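Long-range contacts in hypothetical protein, conserved (Leishmania major, PDB 2B4W), which is of unknown function, though its relationship to the beta-fructosidase superfamily is consistent with a propeller-like all-beta fold and a possible role in carbohydrate chemistry: residues T21-D26 / E70-P75; H44-V49 / V60-E65. All blocks are in the same frame, centred on the assembly; numbering follows the deposited sequence.

Interaction 1: T21-D26 / E70-P75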
loop_
_atom_site.group_PDB
_atom_site.type_symbol
_atom_site.label_atom_id
_atom_site.label_comp_id
_atom_site.label_asym_id
_atom_site.label_seq_id
_atom_site.Cartn_x
_atom_site.Cartn_y
_atom_site.Cartn_z
ATOM N N THR A 21 -10.702 11.664 8.039
ATOM C CA THR A 21 -11.488 12.772 7.509
ATOM C C THR A 21 -10.531 13.576 6.624
ATOM O O THR A 21 -9.377 13.784 7.018
ATOM C CB THR A 21 -12.132 13.718 8.538
ATOM O OG1 THR A 21 -11.107 14.409 9.261
ATOM C CG2 THR A 21 -12.973 12.948 9.531
ATOM N N PHE A 22 -10.975 13.965 5.443
ATOM C CA PHE A 22 -10.167 14.709 4.487
ATOM C C PHE A 22 -10.857 16.047 4.186
ATOM O O PHE A 22 -12.075 16.027 4.047
ATOM C CB PHE A 22 -9.923 13.950 3.185
ATOM C CG PHE A 22 -9.126 12.671 3.355
ATOM C CD1 PHE A 22 -9.751 11.471 3.633
ATOM C CD2 PHE A 22 -7.756 12.698 3.242
ATOM C CE1 PHE A 22 -8.994 10.324 3.781
ATOM C CE2 PHE A 22 -7.001 11.553 3.382
ATOM C CZ PHE A 22 -7.615 10.354 3.667
ATOM N N LYS A 23 -10.091 17.123 4.107
ATOM C CA LYS A 23 -10.529 18.481 3.841
ATOM C C LYS A 23 -9.820 19.081 2.646
ATOM O O LYS A 23 -8.678 18.786 2.332
ATOM C CB LYS A 23 -10.326 19.389 5.050
ATOM C CG LYS A 23 -11.150 19.036 6.273
ATOM C CD LYS A 23 -10.490 19.592 7.536
ATOM C CE LYS A 23 -11.489 20.448 8.305
ATOM N NZ LYS A 23 -12.733 19.674 8.593
ATOM N N GLY A 24 -10.570 19.966 2.007
ATOM C CA GLY A 24 -10.151 20.620 0.793
ATOM C C GLY A 24 -10.461 19.758 -0.423
ATOM O O GLY A 24 -10.037 20.067 -1.540
ATOM N N VAL A 25 -11.187 18.647 -0.274
ATOM C CA VAL A 25 -11.577 17.936 -1.506
ATOM C C VAL A 25 -13.050 17.575 -1.447
ATOM O O VAL A 25 -13.447 16.454 -1.771
ATOM C CB VAL A 25 -10.746 16.669 -1.758
ATOM C CG1 VAL A 25 -9.264 17.027 -1.824
ATOM C CG2 VAL A 25 -11.005 15.627 -0.684
ATOM N N ASP A 26 -13.861 18.535 -1.006
ATOM C CA ASP A 26 -15.303 18.338 -0.892
ATOM C C ASP A 26 -15.918 17.805 -2.175
ATOM O O ASP A 26 -15.595 18.232 -3.283
ATOM C CB ASP A 26 -15.928 19.680 -0.490
ATOM C CG ASP A 26 -15.547 20.087 0.923
ATOM O OD1 ASP A 26 -15.039 19.250 1.702
ATOM O OD2 ASP A 26 -15.765 21.271 1.252
ATOM N N GLU A 70 -7.185 13.536 10.708
ATOM C CA GLU A 70 -7.627 14.610 9.848
ATOM C C GLU A 70 -6.484 15.156 8.988
ATOM O O GLU A 70 -5.395 15.531 9.421
ATOM C CB GLU A 70 -8.226 15.781 10.632
ATOM C CG GLU A 70 -8.620 16.935 9.693
ATOM C CD GLU A 70 -8.976 18.161 10.523
ATOM O OE1 GLU A 70 -9.989 18.098 11.248
ATOM O OE2 GLU A 70 -8.261 19.177 10.481
ATOM N N PHE A 71 -6.763 15.200 7.693
ATOM C CA PHE A 71 -5.816 15.474 6.630
ATOM C C PHE A 71 -6.332 16.525 5.666
ATOM O O PHE A 71 -7.431 16.416 5.110
ATOM C CB PHE A 71 -5.502 14.142 5.911
ATOM C CG PHE A 71 -4.556 13.269 6.739
ATOM C CD1 PHE A 71 -3.194 13.439 6.589
ATOM C CD2 PHE A 71 -5.042 12.327 7.613
ATOM C CE1 PHE A 71 -2.317 12.675 7.338
ATOM C CE2 PHE A 71 -4.184 11.547 8.369
ATOM C CZ PHE A 71 -2.829 11.731 8.212
ATOM N N THR A 72 -5.532 17.573 5.443
ATOM C CA THR A 72 -5.967 18.618 4.518
ATOM C C THR A 72 -5.110 18.660 3.259
ATOM O O THR A 72 -3.883 18.598 3.254
ATOM C CB THR A 72 -5.958 20.012 5.168
ATOM O OG1 THR A 72 -6.910 20.061 6.220
ATOM C CG2 THR A 72 -6.429 21.071 4.197
ATOM N N ALA A 73 -5.802 18.778 2.123
ATOM C CA ALA A 73 -5.080 18.703 0.858
ATOM C C ALA A 73 -4.094 19.848 0.765
ATOM O O ALA A 73 -4.417 20.964 1.192
ATOM C CB ALA A 73 -6.095 18.726 -0.284
ATOM N N VAL A 74 -2.922 19.576 0.209
ATOM C CA VAL A 74 -1.977 20.659 -0.019
ATOM C C VAL A 74 -2.250 21.285 -1.391
ATOM O O VAL A 74 -2.195 20.547 -2.377
ATOM C CB VAL A 74 -0.510 20.212 0.010
ATOM C CG1 VAL A 74 0.374 21.321 -0.552
ATOM C CG2 VAL A 74 -0.095 19.820 1.419
ATOM N N PRO A 75 -2.525 22.577 -1.408
ATOM C CA PRO A 75 -2.819 23.293 -2.651
ATOM C C PRO A 75 -1.882 22.974 -3.801
ATOM O O PRO A 75 -0.684 22.799 -3.604
ATOM C CB PRO A 75 -2.633 24.768 -2.222
ATOM C CG PRO A 75 -3.135 24.753 -0.819
ATOM C CD PRO A 75 -2.584 23.482 -0.236
#

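Interaction 2: H44-V49 / V60-E65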
loop_
_atom_site.group_PDB
_atom_site.type_symbol
_atom_site.label_atom_id
_atom_site.label_comp_id
_atom_site.label_asym_id
_atom_site.label_seq_id
_atom_site.Cartn_x
_atom_site.Cartn_y
_atom_site.Cartn_z
ATOM N N HIS A 44 2.067 13.339 6.689
ATOM C CA HIS A 44 1.448 13.538 5.383
ATOM C C HIS A 44 0.937 12.190 4.857
ATOM O O HIS A 44 1.245 11.102 5.350
ATOM C CB HIS A 44 2.408 14.103 4.374
ATOM C CG HIS A 44 2.887 15.495 4.558
ATOM N ND1 HIS A 44 3.918 15.823 5.404
ATOM C CD2 HIS A 44 2.477 16.659 3.978
ATOM C CE1 HIS A 44 4.109 17.130 5.333
ATOM N NE2 HIS A 44 3.254 17.679 4.481
ATOM N N ILE A 45 0.105 12.306 3.832
ATOM C CA ILE A 45 -0.416 11.131 3.150
ATOM C C ILE A 45 -0.791 11.506 1.705
ATOM O O ILE A 45 -1.279 12.614 1.484
ATOM C CB ILE A 45 -1.599 10.491 3.879
ATOM C CG1 ILE A 45 -1.794 9.052 3.440
ATOM C CG2 ILE A 45 -2.895 11.277 3.732
ATOM C CD1 ILE A 45 -2.803 8.221 4.196
ATOM N N TYR A 46 -0.515 10.597 0.770
ATOM C CA TYR A 46 -1.071 10.746 -0.574
ATOM C C TYR A 46 -2.392 9.985 -0.648
ATOM O O TYR A 46 -2.491 8.868 -0.141
ATOM C CB TYR A 46 -0.160 10.195 -1.668
ATOM C CG TYR A 46 1.145 10.925 -1.811
ATOM C CD1 TYR A 46 1.251 12.125 -2.503
ATOM C CD2 TYR A 46 2.283 10.373 -1.239
ATOM C CE1 TYR A 46 2.470 12.784 -2.625
ATOM C CE2 TYR A 46 3.486 11.021 -1.355
ATOM C CZ TYR A 46 3.579 12.214 -2.043
ATOM O OH TYR A 46 4.816 12.789 -2.107
ATOM N N GLY A 47 -3.387 10.570 -1.289
ATOM C CA GLY A 47 -4.663 9.908 -1.477
ATOM C C GLY A 47 -5.093 9.894 -2.939
ATOM O O GLY A 47 -4.756 10.756 -3.752
ATOM N N ARG A 48 -5.863 8.858 -3.227
ATOM C CA ARG A 48 -6.522 8.723 -4.524
ATOM C C ARG A 48 -7.866 9.418 -4.404
ATOM O O ARG A 48 -8.655 9.078 -3.504
ATOM C CB ARG A 48 -6.631 7.270 -4.924
ATOM C CG ARG A 48 -7.557 6.868 -6.032
ATOM C CD ARG A 48 -7.799 5.349 -6.088
ATOM N NE ARG A 48 -8.494 5.009 -7.298
ATOM C CZ ARG A 48 -8.654 3.925 -7.992
ATOM N NH1 ARG A 48 -8.175 2.743 -7.677
ATOM N NH2 ARG A 48 -9.376 4.016 -9.119
ATOM N N VAL A 49 -8.063 10.431 -5.197
ATOM C CA VAL A 49 -9.197 11.323 -5.235
ATOM C C VAL A 49 -10.029 11.118 -6.509
ATOM O O VAL A 49 -9.616 11.294 -7.647
ATOM C CB VAL A 49 -8.740 12.784 -5.124
ATOM C CG1 VAL A 49 -9.930 13.694 -4.869
ATOM C CG2 VAL A 49 -7.720 12.872 -3.994
ATOM N N VAL A 60 -4.192 12.178 -7.960
ATOM C CA VAL A 60 -3.626 12.004 -6.632
ATOM C C VAL A 60 -3.332 13.363 -6.009
ATOM O O VAL A 60 -2.782 14.264 -6.642
ATOM C CB VAL A 60 -2.312 11.202 -6.624
ATOM C CG1 VAL A 60 -1.576 11.462 -5.307
ATOM C CG2 VAL A 60 -2.566 9.725 -6.862
ATOM N N ARG A 61 -3.713 13.511 -4.747
ATOM C CA ARG A 61 -3.341 14.703 -3.997
ATOM C C ARG A 61 -2.413 14.359 -2.827
ATOM O O ARG A 61 -2.359 13.222 -2.354
ATOM C CB ARG A 61 -4.573 15.428 -3.470
ATOM C CG ARG A 61 -5.442 16.045 -4.557
ATOM C CD ARG A 61 -4.773 17.174 -5.296
ATOM N NE ARG A 61 -4.688 18.428 -4.584
ATOM C CZ ARG A 61 -5.565 19.253 -4.062
ATOM N NH1 ARG A 61 -6.879 19.072 -4.086
ATOM N NH2 ARG A 61 -5.088 20.348 -3.475
ATOM N N LEU A 62 -1.691 15.366 -2.375
ATOM C CA LEU A 62 -0.894 15.280 -1.157
ATOM C C LEU A 62 -1.708 15.953 -0.042
ATOM O O LEU A 62 -2.152 17.068 -0.306
ATOM C CB LEU A 62 0.452 15.972 -1.289
ATOM C CG LEU A 62 1.359 16.027 -0.053
ATOM C CD1 LEU A 62 1.957 14.659 0.271
ATOM C CD2 LEU A 62 2.447 17.070 -0.272
ATOM N N PHE A 63 -1.847 15.270 1.091
ATOM C CA PHE A 63 -2.475 15.771 2.286
ATOM C C PHE A 63 -1.521 15.821 3.502
ATOM O O PHE A 63 -0.707 14.920 3.751
ATOM C CB PHE A 63 -3.666 14.920 2.709
ATOM C CG PHE A 63 -4.748 14.738 1.658
ATOM C CD1 PHE A 63 -4.580 13.821 0.646
ATOM C CD2 PHE A 63 -5.908 15.482 1.732
ATOM C CE1 PHE A 63 -5.576 13.668 -0.318
ATOM C CE2 PHE A 63 -6.913 15.326 0.803
ATOM C CZ PHE A 63 -6.722 14.419 -0.215
ATOM N N GLU A 64 -1.657 16.898 4.244
ATOM C CA GLU A 64 -1.008 17.247 5.488
ATOM C C GLU A 64 -1.966 17.001 6.653
ATOM O O GLU A 64 -3.113 17.455 6.721
ATOM C CB GLU A 64 -0.531 18.699 5.495
ATOM C CG GLU A 64 0.381 19.071 6.656
ATOM C CD GLU A 64 0.655 20.563 6.727
ATOM O OE1 GLU A 64 1.080 21.169 5.717
ATOM O OE2 GLU A 64 0.448 21.145 7.813
ATOM N N GLU A 65 -1.458 16.230 7.615
ATOM C CA GLU A 65 -2.155 16.076 8.876
ATOM C C GLU A 65 -2.481 17.414 9.520
ATOM O O GLU A 65 -1.620 18.245 9.833
ATOM C CB GLU A 65 -1.301 15.261 9.864
ATOM C CG GLU A 65 -2.030 15.072 11.185
ATOM C CD GLU A 65 -1.270 14.174 12.156
ATOM O OE1 GLU A 65 -0.423 14.686 12.914
ATOM O OE2 GLU A 65 -1.533 12.952 12.162
HETATM O O HOH W 1 3.408 20.147 3.726
#

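Interaction 1: T21-D26 / E70-P75
Thr21-Lys23 and Glu70-Ala73 are parallel neighbours in the large mixed sheet, their axes only 24° apart. The register of bonds is the staggered one of parallel strands, with Phe71 gripped between the two residues that flank Phe22. Phe71 N donates to Thr21 O at 3.0 Å, and Phe71 O accepts Lys23 N at 2.9 Å. One step on, Ala73 N reaches Lys23 O at 2.9 Å, the last bond before the first chain turns off at Gly24, whose phi is positive.

The two faces differ in character. Thr21, Lys23, Glu70 and Thr72 share the more polar one. There the contact between Lys23 and Glu70 is mainly through carbon: Lys23 CD rests 3.6 Å from Glu70 CD, the two chains crossing at a slant. The ammonium stops short of a salt bridge, with Lys23 NZ 4.1 Å from Glu70 OE1, so any attraction is probably modest. Glu70 CG stands anti to the backbone N (chi1 177°), and the chain runs on extended to bring the carboxyl carbon beside Lys23 CD. At the near end, Thr21 OG1 sits 3.5 Å from Glu70 CB.

On the other face Phe22 and Phe71 run side by side in the same direction, Phe22 CD2 touching Phe71 CB at 3.8 Å. Past the turn, Val25 CG1 packs on Ala73 CB.

Strand 70-73 lies between strands 16-23 and 59-67. Phe22 meets Phe63 of strand 59-67 edge-to-face, both Phe22 and Phe71 touch Ile45 of strand 42-50, and Val25 packs on Val30 of strand 29-31.

Interaction 2: H44-V49 / V60-E65
Ile45 and Phe63 face each other as a hydrogen-bonded pair in the antiparallel beta hairpin of strands 42-50 and 59-67. Ile45 N reaches Phe63 O at 2.7 Å, and Phe63 N returns the bond to Ile45 O at the same 2.7 Å. Gly47 and Arg61 form the next such pair; Tyr46 and Leu62, between them, are a non-hydrogen-bonded pair with side chains on one face.

Tyr46 is worth following outward. Its CB lies 3.8 Å from Arg61 O. CD1 of Tyr46 then lies 4.0 Å from Val60 CG1. Further out the leucine takes over: Leu62 CD1 sits over one face of the ring in a CH-pi contact, 24° off the normal and displaced toward the rim, and touches CE1 of Tyr46 at 3.5 Å. At the tip, OH is hydrogen-bonded to Pro119 O. Phe37, Phe95 and Trp79 also meet this ring, the last edge-to-face, so three aromatic side chains join Leu62 around the phenol.

Phe63 goes to the other face. Its ring presents an edge to the neighbouring strand, with Ile45 O in the ring plane and CE1 of Phe63 3.9 Å from Gly47 N. Gly47 brings only backbone here, and the ring slides close along it; Val49 CG2 lies at the same edge.

At the far end His44 and Glu64 lie side by side, pointing the same way. The carboxylate also forms a salt bridge to Lys42 through OE2. A water joins the pair: it sits in the imidazole plane 2.6 Å from His44 NE2 and donates to Glu64 OE1 at 3.2 Å.

In the fold
Both contacts belong to the same mixed sheet, with centres about 8 Å apart. Along the chain, the hairpin of interaction 2 (44-49 with 60-65) is nested inside the loop that interaction 1 closes: strand 16-23 comes first, then the hairpin, then strand 70-73, which directly follows 59-67. Strand 70-73 returns antiparallel to 59-67, with probable hydrogen bonds from Thr72 N to Glu64 O and from Val74 N to Leu62 O. This order, 42-50, 59-67, 70-73, 16-23, carries the sheet from the buried hairpin out to a partly exposed pair, and brings the early strand 16-23 in beside chain some fifty residues later.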